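Local coordinates for protein PsaO (Dunaliella salina, PDB 6SL5) that probably serves as a small membrane subunit of photosystem I, binding chlorophyll a and beta-carotene and helping pass light energy from outer antenna toward the core, at residues V3-P8 with G77-T82; I39-A44 with D53-L58. All coordinates share one frame; numbering follows the deposited sequence.

Contact 1. Residues V3-P8 with G77-T82. With BCR (beta-carotene), chain B.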
loop_
_atom_site.group_PDB
_atom_site.type_symbol
_atom_site.label_atom_id
_atom_site.label_comp_id
_atom_site.label_asym_id
_atom_site.label_seq_id
_atom_site.Cartn_x
_atom_site.Cartn_y
_atom_site.Cartn_z
ATOM N N VAL M 3 2.789 -27.025 -52.766
ATOM C CA VAL M 3 1.780 -27.198 -53.822
ATOM C C VAL M 3 0.418 -27.027 -53.143
ATOM O O VAL M 3 -0.258 -28.002 -52.821
ATOM C CB VAL M 3 1.896 -28.562 -54.545
ATOM C CG1 VAL M 3 0.881 -28.685 -55.708
ATOM C CG2 VAL M 3 3.283 -28.782 -55.119
ATOM N N ASP M 4 0.016 -25.782 -52.909
ATOM C CA ASP M 4 -1.276 -25.524 -52.285
ATOM C C ASP M 4 -2.337 -25.791 -53.329
ATOM O O ASP M 4 -2.295 -25.197 -54.423
ATOM C CB ASP M 4 -1.348 -24.122 -51.716
ATOM C CG ASP M 4 -0.398 -23.931 -50.544
ATOM O OD1 ASP M 4 0.208 -24.935 -50.114
ATOM O OD2 ASP M 4 -0.241 -22.790 -50.063
ATOM N N PRO M 5 -3.286 -26.687 -53.083
ATOM C CA PRO M 5 -4.274 -27.095 -54.070
ATOM C C PRO M 5 -5.203 -26.028 -54.631
ATOM O O PRO M 5 -6.091 -25.503 -53.951
ATOM C CB PRO M 5 -5.061 -28.152 -53.312
ATOM C CG PRO M 5 -4.253 -28.548 -52.158
ATOM C CD PRO M 5 -3.537 -27.317 -51.777
ATOM N N ILE M 6 -4.994 -25.747 -55.908
ATOM C CA ILE M 6 -5.789 -24.773 -56.641
ATOM C C ILE M 6 -6.095 -25.358 -58.012
ATOM O O ILE M 6 -5.199 -25.836 -58.713
ATOM C CB ILE M 6 -5.082 -23.406 -56.738
ATOM C CG1 ILE M 6 -5.878 -22.444 -57.624
ATOM C CG2 ILE M 6 -3.613 -23.540 -57.149
ATOM C CD1 ILE M 6 -7.169 -21.973 -56.987
ATOM N N VAL M 7 -7.365 -25.343 -58.383
ATOM C CA VAL M 7 -7.767 -25.864 -59.681
ATOM C C VAL M 7 -8.167 -24.637 -60.480
ATOM O O VAL M 7 -8.666 -23.658 -59.905
ATOM C CB VAL M 7 -8.885 -26.920 -59.525
ATOM C CG1 VAL M 7 -10.081 -26.319 -58.818
ATOM C CG2 VAL M 7 -9.293 -27.549 -60.855
ATOM N N PRO M 8 -7.952 -24.612 -61.802
ATOM C CA PRO M 8 -8.409 -23.453 -62.579
ATOM C C PRO M 8 -9.925 -23.437 -62.741
ATOM O O PRO M 8 -10.472 -22.437 -63.211
ATOM C CB PRO M 8 -7.695 -23.621 -63.922
ATOM C CG PRO M 8 -7.171 -25.022 -63.922
ATOM C CD PRO M 8 -6.893 -25.350 -62.503
ATOM N N GLY M 77 -15.399 -27.578 -51.140
ATOM C CA GLY M 77 -16.160 -28.665 -51.734
ATOM C C GLY M 77 -15.494 -29.296 -52.936
ATOM O O GLY M 77 -15.672 -30.489 -53.194
ATOM N N PHE M 78 -14.723 -28.521 -53.699
ATOM C CA PHE M 78 -14.057 -29.083 -54.863
ATOM C C PHE M 78 -12.834 -29.865 -54.452
ATOM O O PHE M 78 -12.636 -31.007 -54.879
ATOM C CB PHE M 78 -13.657 -27.980 -55.849
ATOM C CG PHE M 78 -13.251 -28.496 -57.206
ATOM C CD1 PHE M 78 -14.166 -28.500 -58.241
ATOM C CD2 PHE M 78 -11.960 -28.964 -57.455
ATOM C CE1 PHE M 78 -13.815 -28.969 -59.488
ATOM C CE2 PHE M 78 -11.604 -29.444 -58.695
ATOM C CZ PHE M 78 -12.530 -29.449 -59.713
ATOM N N LYS M 79 -11.984 -29.258 -53.638
ATOM C CA LYS M 79 -10.778 -29.956 -53.243
ATOM C C LYS M 79 -11.063 -31.001 -52.190
ATOM O O LYS M 79 -10.231 -31.865 -51.928
ATOM C CB LYS M 79 -9.762 -28.952 -52.757
ATOM C CG LYS M 79 -8.392 -29.374 -53.063
ATOM C CD LYS M 79 -8.207 -29.447 -54.568
ATOM C CE LYS M 79 -8.260 -28.059 -55.191
ATOM N NZ LYS M 79 -7.442 -27.999 -56.430
ATOM N N GLY M 80 -12.237 -30.970 -51.580
ATOM C CA GLY M 80 -12.602 -31.972 -50.606
ATOM C C GLY M 80 -13.039 -33.285 -51.233
ATOM O O GLY M 80 -13.166 -34.277 -50.521
ATOM N N ARG M 81 -13.258 -33.304 -52.549
ATOM C CA ARG M 81 -13.746 -34.526 -53.197
ATOM C C ARG M 81 -12.666 -35.609 -53.233
ATOM O O ARG M 81 -12.966 -36.799 -53.118
ATOM C CB ARG M 81 -14.228 -34.196 -54.611
ATOM C CG ARG M 81 -14.861 -35.363 -55.377
ATOM C CD ARG M 81 -16.236 -35.741 -54.847
ATOM N NE ARG M 81 -16.733 -36.974 -55.459
ATOM C CZ ARG M 81 -17.409 -37.026 -56.602
ATOM N NH1 ARG M 81 -17.676 -35.914 -57.271
ATOM N NH2 ARG M 81 -17.818 -38.193 -57.079
ATOM N N THR M 82 -11.391 -35.236 -53.364
ATOM C CA THR M 82 -10.296 -36.207 -53.424
ATOM C C THR M 82 -9.787 -36.626 -52.061
ATOM O O THR M 82 -9.247 -37.717 -51.912
ATOM C CB THR M 82 -9.120 -35.643 -54.211
ATOM O OG1 THR M 82 -8.634 -34.476 -53.557
ATOM C CG2 THR M 82 -9.539 -35.282 -55.613
HETATM C C1 BCR B . -29.660 -12.819 -53.711
HETATM C C2 BCR B . -29.393 -12.002 -54.941
HETATM C C3 BCR B . -30.596 -12.009 -55.813
HETATM C C4 BCR B . -31.069 -13.421 -56.044
HETATM C C5 BCR B . -31.441 -14.192 -54.856
HETATM C C6 BCR B . -30.547 -14.061 -53.890
HETATM C C7 BCR B . -30.375 -15.175 -52.965
HETATM C C8 BCR B . -29.777 -16.304 -53.299
HETATM C C9 BCR B . -29.567 -17.413 -52.426
HETATM C C10 BCR B . -28.999 -18.681 -52.814
HETATM C C11 BCR B . -27.909 -19.384 -53.373
HETATM C C33 BCR B . -32.697 -15.039 -54.857
HETATM C C31 BCR B . -30.303 -11.937 -52.664
HETATM C C32 BCR B . -28.230 -13.182 -53.388
HETATM C C34 BCR B . -29.962 -17.199 -50.998
HETATM C C12 BCR B . -26.987 -20.043 -53.771
HETATM C C13 BCR B . -26.405 -20.854 -54.769
HETATM C C14 BCR B . -25.058 -20.997 -54.828
HETATM C C15 BCR B . -24.526 -21.870 -55.811
HETATM C C16 BCR B . -23.978 -22.354 -56.928
HETATM C C17 BCR B . -23.671 -23.613 -57.067
HETATM C C18 BCR B . -23.293 -24.233 -58.185
HETATM C C19 BCR B . -22.918 -25.656 -58.247
HETATM C C20 BCR B . -22.143 -26.649 -58.686
HETATM C C21 BCR B . -21.617 -27.976 -58.824
HETATM C C22 BCR B . -21.009 -28.531 -59.906
HETATM C C23 BCR B . -20.497 -29.890 -59.838
HETATM C C24 BCR B . -19.464 -30.478 -60.751
HETATM C C25 BCR B . -18.997 -31.869 -60.629
HETATM C C26 BCR B . -17.716 -32.102 -60.325
HETATM C C27 BCR B . -17.327 -33.385 -59.638
HETATM C C28 BCR B . -18.062 -34.584 -60.242
HETATM C C29 BCR B . -19.142 -34.255 -61.276
HETATM C C30 BCR B . -19.968 -33.029 -60.915
HETATM C C35 BCR B . -27.319 -21.542 -55.750
HETATM C C36 BCR B . -23.315 -23.384 -59.395
HETATM C C37 BCR B . -20.825 -27.927 -61.253
HETATM C C38 BCR B . -16.609 -31.142 -60.651
HETATM C C39 BCR B . -20.942 -33.358 -59.774
HETATM C C40 BCR B . -20.775 -32.660 -62.158
#

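Contact 2. Residues I39-A44 with D53-L58. With CLA (chlorophyll a), chain C.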
loop_
_atom_site.group_PDB
_atom_site.type_symbol
_atom_site.label_atom_id
_atom_site.label_comp_id
_atom_site.label_asym_id
_atom_site.label_seq_id
_atom_site.Cartn_x
_atom_site.Cartn_y
_atom_site.Cartn_z
ATOM N N ILE M 39 -22.082 1.595 -58.824
ATOM C CA ILE M 39 -20.647 1.808 -58.917
ATOM C C ILE M 39 -20.306 2.443 -60.246
ATOM O O ILE M 39 -19.185 2.943 -60.392
ATOM C CB ILE M 39 -19.743 0.554 -58.826
ATOM C CG1 ILE M 39 -19.936 -0.343 -60.060
ATOM C CG2 ILE M 39 -19.889 -0.146 -57.511
ATOM C CD1 ILE M 39 -19.146 -1.597 -60.130
ATOM N N GLY M 40 -21.238 2.440 -61.211
ATOM C CA GLY M 40 -21.004 3.004 -62.525
ATOM C C GLY M 40 -20.717 4.489 -62.541
ATOM O O GLY M 40 -20.010 4.961 -63.441
ATOM N N GLN M 41 -21.240 5.233 -61.564
ATOM C CA GLN M 41 -20.999 6.660 -61.472
ATOM C C GLN M 41 -19.815 6.978 -60.574
ATOM O O GLN M 41 -19.540 8.149 -60.314
ATOM C CB GLN M 41 -22.251 7.367 -60.971
ATOM C CG GLN M 41 -22.956 6.644 -59.837
ATOM C CD GLN M 41 -22.391 6.989 -58.476
ATOM O OE1 GLN M 41 -21.756 8.029 -58.300
ATOM N NE2 GLN M 41 -22.620 6.115 -57.504
ATOM N N ASN M 42 -19.128 5.957 -60.081
ATOM C CA ASN M 42 -17.972 6.099 -59.208
ATOM C C ASN M 42 -16.812 5.286 -59.755
ATOM O O ASN M 42 -16.212 4.474 -59.052
ATOM C CB ASN M 42 -18.314 5.690 -57.777
ATOM C CG ASN M 42 -19.104 6.746 -57.054
ATOM O OD1 ASN M 42 -18.982 7.931 -57.362
ATOM N ND2 ASN M 42 -19.918 6.333 -56.096
ATOM N N LEU M 43 -16.507 5.480 -61.039
ATOM C CA LEU M 43 -15.410 4.791 -61.704
ATOM C C LEU M 43 -14.418 5.723 -62.388
ATOM O O LEU M 43 -13.293 5.291 -62.665
ATOM C CB LEU M 43 -15.926 3.796 -62.757
ATOM C CG LEU M 43 -16.677 2.513 -62.370
ATOM C CD1 LEU M 43 -16.647 1.500 -63.486
ATOM C CD2 LEU M 43 -16.179 1.887 -61.082
ATOM N N ALA M 44 -14.791 6.971 -62.671
ATOM C CA ALA M 44 -13.898 7.919 -63.338
ATOM C C ALA M 44 -13.211 8.860 -62.359
ATOM O O ALA M 44 -13.016 10.041 -62.666
ATOM C CB ALA M 44 -14.661 8.715 -64.392
ATOM N N ASP M 53 -23.762 7.669 -49.789
ATOM C CA ASP M 53 -24.000 6.787 -50.927
ATOM C C ASP M 53 -24.337 5.403 -50.395
ATOM O O ASP M 53 -23.477 4.531 -50.286
ATOM C CB ASP M 53 -22.793 6.749 -51.850
ATOM C CG ASP M 53 -23.181 6.516 -53.292
ATOM O OD1 ASP M 53 -24.396 6.484 -53.561
ATOM O OD2 ASP M 53 -22.291 6.379 -54.153
ATOM N N ASP M 54 -25.613 5.205 -50.065
ATOM C CA ASP M 54 -26.044 3.909 -49.556
ATOM C C ASP M 54 -26.067 2.865 -50.657
ATOM O O ASP M 54 -25.972 1.663 -50.385
ATOM C CB ASP M 54 -27.424 4.022 -48.905
ATOM C CG ASP M 54 -27.726 2.863 -47.979
ATOM O OD1 ASP M 54 -26.783 2.131 -47.614
ATOM O OD2 ASP M 54 -28.905 2.678 -47.616
ATOM N N LYS M 55 -26.176 3.293 -51.913
ATOM C CA LYS M 55 -26.204 2.327 -52.999
ATOM C C LYS M 55 -24.822 1.828 -53.406
ATOM O O LYS M 55 -24.739 0.837 -54.124
ATOM C CB LYS M 55 -26.943 2.920 -54.213
ATOM C CG LYS M 55 -26.423 4.264 -54.713
ATOM C CD LYS M 55 -27.000 4.667 -56.075
ATOM C CE LYS M 55 -25.996 5.482 -56.900
ATOM N NZ LYS M 55 -25.356 6.572 -56.114
ATOM N N PHE M 56 -23.720 2.454 -53.000
ATOM C CA PHE M 56 -22.408 1.978 -53.426
ATOM C C PHE M 56 -21.713 1.096 -52.402
ATOM O O PHE M 56 -21.398 -0.064 -52.692
ATOM C CB PHE M 56 -21.520 3.174 -53.797
ATOM C CG PHE M 56 -20.045 2.856 -53.888
ATOM C CD1 PHE M 56 -19.557 2.042 -54.883
ATOM C CD2 PHE M 56 -19.143 3.405 -52.989
ATOM C CE1 PHE M 56 -18.205 1.747 -54.985
ATOM C CE2 PHE M 56 -17.784 3.121 -53.080
ATOM C CZ PHE M 56 -17.321 2.290 -54.080
ATOM N N TRP M 57 -21.462 1.632 -51.214
ATOM C CA TRP M 57 -20.751 0.905 -50.169
ATOM C C TRP M 57 -21.491 -0.324 -49.674
ATOM O O TRP M 57 -20.892 -1.389 -49.532
ATOM C CB TRP M 57 -20.472 1.824 -48.995
ATOM C CG TRP M 57 -19.483 2.859 -49.258
ATOM C CD1 TRP M 57 -19.703 4.196 -49.313
ATOM C CD2 TRP M 57 -18.088 2.666 -49.485
ATOM N NE1 TRP M 57 -18.527 4.855 -49.560
ATOM C CE2 TRP M 57 -17.521 3.934 -49.671
ATOM C CE3 TRP M 57 -17.262 1.540 -49.550
ATOM C CZ2 TRP M 57 -16.179 4.112 -49.901
ATOM C CZ3 TRP M 57 -15.919 1.718 -49.795
ATOM C CH2 TRP M 57 -15.388 2.998 -49.977
ATOM N N LEU M 58 -22.784 -0.189 -49.379
ATOM C CA LEU M 58 -23.571 -1.307 -48.853
ATOM C C LEU M 58 -23.661 -2.440 -49.863
ATOM O O LEU M 58 -23.471 -3.614 -49.513
ATOM C CB LEU M 58 -24.977 -0.831 -48.463
ATOM C CG LEU M 58 -25.949 -1.834 -47.827
ATOM C CD1 LEU M 58 -26.713 -1.123 -46.774
ATOM C CD2 LEU M 58 -26.950 -2.418 -48.803
HETATM MG MG CLA C . -10.271 9.032 -53.926
HETATM C CHA CLA C . -11.970 6.068 -53.874
HETATM C CHB CLA C . -7.910 7.666 -56.043
HETATM C CHC CLA C . -8.799 11.964 -54.016
HETATM C CHD CLA C . -12.684 10.417 -51.708
HETATM N NA CLA C . -9.964 7.061 -54.885
HETATM C C1A CLA C . -10.740 5.989 -54.742
HETATM C C2A CLA C . -10.203 4.778 -55.481
HETATM C C3A CLA C . -8.940 5.341 -56.148
HETATM C C4A CLA C . -8.917 6.768 -55.681
HETATM C CMA CLA C . -7.660 4.519 -56.176
HETATM C CAA CLA C . -11.093 4.228 -56.589
HETATM C CBA CLA C . -11.897 5.321 -57.278
HETATM C CGA CLA C . -13.277 4.887 -57.728
HETATM O O1A CLA C . -14.029 5.805 -57.997
HETATM O O2A CLA C . -13.676 3.617 -57.803
HETATM N NB CLA C . -8.619 9.713 -54.890
HETATM C C1B CLA C . -7.762 9.018 -55.688
HETATM C C2B CLA C . -6.689 9.880 -56.110
HETATM C C3B CLA C . -6.937 11.089 -55.527
HETATM C C4B CLA C . -8.173 10.966 -54.758
HETATM C CMB CLA C . -5.531 9.506 -56.998
HETATM C CAB CLA C . -6.129 12.325 -55.660
HETATM C CBB CLA C . -5.442 12.964 -54.474
HETATM N NC CLA C . -10.725 10.901 -53.073
HETATM C C1C CLA C . -9.946 11.962 -53.197
HETATM C C2C CLA C . -10.410 13.123 -52.396
HETATM C C3C CLA C . -11.542 12.674 -51.778
HETATM C C4C CLA C . -11.721 11.289 -52.197
HETATM C CMC CLA C . -9.769 14.482 -52.305
HETATM C CAC CLA C . -12.412 13.450 -50.824
HETATM C CBC CLA C . -13.570 14.080 -51.562
HETATM N ND CLA C . -11.910 8.501 -52.978
HETATM C C1D CLA C . -12.816 9.082 -52.138
HETATM C C2D CLA C . -13.875 8.167 -51.756
HETATM C C3D CLA C . -13.516 7.013 -52.444
HETATM C C4D CLA C . -12.346 7.212 -53.167
HETATM C CMD CLA C . -15.099 8.263 -50.878
HETATM C CAD CLA C . -13.935 5.659 -52.674
HETATM O OBD CLA C . -14.776 5.086 -52.083
HETATM C CBD CLA C . -13.013 5.002 -53.636
HETATM C CGD CLA C . -12.471 3.755 -52.999
HETATM O O1D CLA C . -11.742 3.812 -52.029
HETATM O O2D CLA C . -12.804 2.567 -53.495
HETATM C CED CLA C . -13.746 1.805 -52.743
HETATM C C1 CLA C . -13.343 2.664 -58.878
HETATM C C2 CLA C . -12.130 2.820 -59.765
HETATM C C3 CLA C . -11.868 2.006 -60.800
HETATM C C4 CLA C . -10.642 2.213 -61.642
HETATM C C5 CLA C . -12.756 0.851 -61.201
HETATM C C6 CLA C . -12.175 -0.483 -60.750
HETATM C C7 CLA C . -13.290 -1.519 -60.607
HETATM C C8 CLA C . -13.254 -2.251 -59.268
HETATM C C9 CLA C . -13.037 -1.288 -58.105
HETATM C C10 CLA C . -12.164 -3.318 -59.280
HETATM C C11 CLA C . -12.750 -4.719 -59.385
HETATM C C12 CLA C . -12.043 -5.674 -58.433
HETATM C C13 CLA C . -11.624 -6.938 -59.166
HETATM C C14 CLA C . -11.076 -7.972 -58.196
HETATM C C15 CLA C . -10.577 -6.589 -60.213
#

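Contact 1. Residues V3-P8 with G77-T82
At the C-terminal end of transmembrane helix 57-79, Phe-78 and Lys-79 meet Pro-5 and Val-7 of the N-terminal loop that leads into helix 11-22. Val-7 and Phe-78 reach toward each other tip to tip. The valine lies over one face of the ring, on the side of CD2 and CE2: Val-7 CG1 is 3.5 Å from Phe-78 CE2, and Val-7 CG2 is 3.9 Å from Phe-78 CZ. With CG anti to the backbone N (chi1 -167°), the ring leaves the helix on the loop's side. Across the ring from CD2, Phe-78 CE1 lies 3.7 Å from C38 of beta-carotene, so one aromatic group spans the gap between loop and pigment. An alanine at Phe-78 would probably leave the Val-7 methyls without the ring face they pack on and C38 of the carotene without its contact to CE1.

In the fold, this packs the N-terminal loop against the C-terminal end of the PsaO transmembrane helix. Lys-79 supplies the second half of the contact. Its chain, bent at chi2 and chi3, lays the aliphatic part against the proline ring, with Lys-79 CG 3.6 Å from Pro-5 CB. The ammonium then comes up to the loop backbone, Lys-79 NZ lying 3.3 Å from Val-7 N; both are donors, so this is proximity without a hydrogen bond. No hydrogen bond crosses between the two segments; Pro-5 O instead receives a weak one from Gln-75, one turn earlier on the helix. Lys-79 and Gly-80 also touch a chlorophyll a. Arg-81 stretches to the beta-carotene end ring, its NH1 3.3 Å from C28, which lies at the edge of the guanidinium and near its plane.

Contact 2. Residues I39-A44 with D53-L58
Phe-56 carries CG anti to its backbone N (chi1 164°), and Ile-39 holds CG2 anti to its carbonyl carbon; with these torsions the two side chains cross at about a right angle. The isoleucine methyl sits in the plane of the ring at its edge, Ile-39 CG2 lying 3.4 Å from Phe-56 CD1. Over one face of the same ring comes the side-chain amide of Asn-42.

Beside this apolar edge lies a polar group built around Asp-53. Gln-41 reaches it tip to tip, and its NE2 gives OD2 of Asp-53 a long, weak hydrogen bond of 3.4 Å, though fairly straight (157° at the hydrogen). Lys-55, its chain bent at chi3 and chi4, folds back so that NZ forms a salt bridge of 2.7 Å with Asp-53 OD1 on the syn lone pair. Asp-53 is thus held firmly at OD1 by the lysine and only weakly at OD2 by the glutamine, and the lysine probably offsets its charge in this largely buried place. Gln-41 NE2 is also weakly hydrogen-bonded to Ser-38 O, which ties the amide back to the last turn of helix 31-40.

Phe-56 CE2 sits over the centre of one face of the Trp-57 indole, whose NE1 is hydrogen-bonded to Gly-49 O. The far edge of the phenyl faces pigment: Phe-56 CZ is 3.8 Å from CED of chlorophyll a, while Leu-43 CD2 lies 3.6 Å from its C5. The contact thereby closes the loop connecting helix 31-40 to helix 57-79, which lines a chlorophyll a pocket.

How the contacts relate
Contact 1 is a surface contact near one end of helix 57-79, and contact 2 a largely buried one near the other; they lie on opposite sides of the chain's centre, with their own centres about 35 Å apart, and the two do not meet. The 39-44/53-58 pair falls between the two partners of contact 1 in the sequence. Contact 1 brings distant ends of the sequence together by apolar packing and a lysine amine near the loop backbone, with no hydrogen bond across, whereas contact 2 joins neighbouring helices and adds a salt bridge and a weak hydrogen bond to its aromatic packing. Each borders pigment: beta-carotene and chlorophyll a at the first, chlorophyll a at the second.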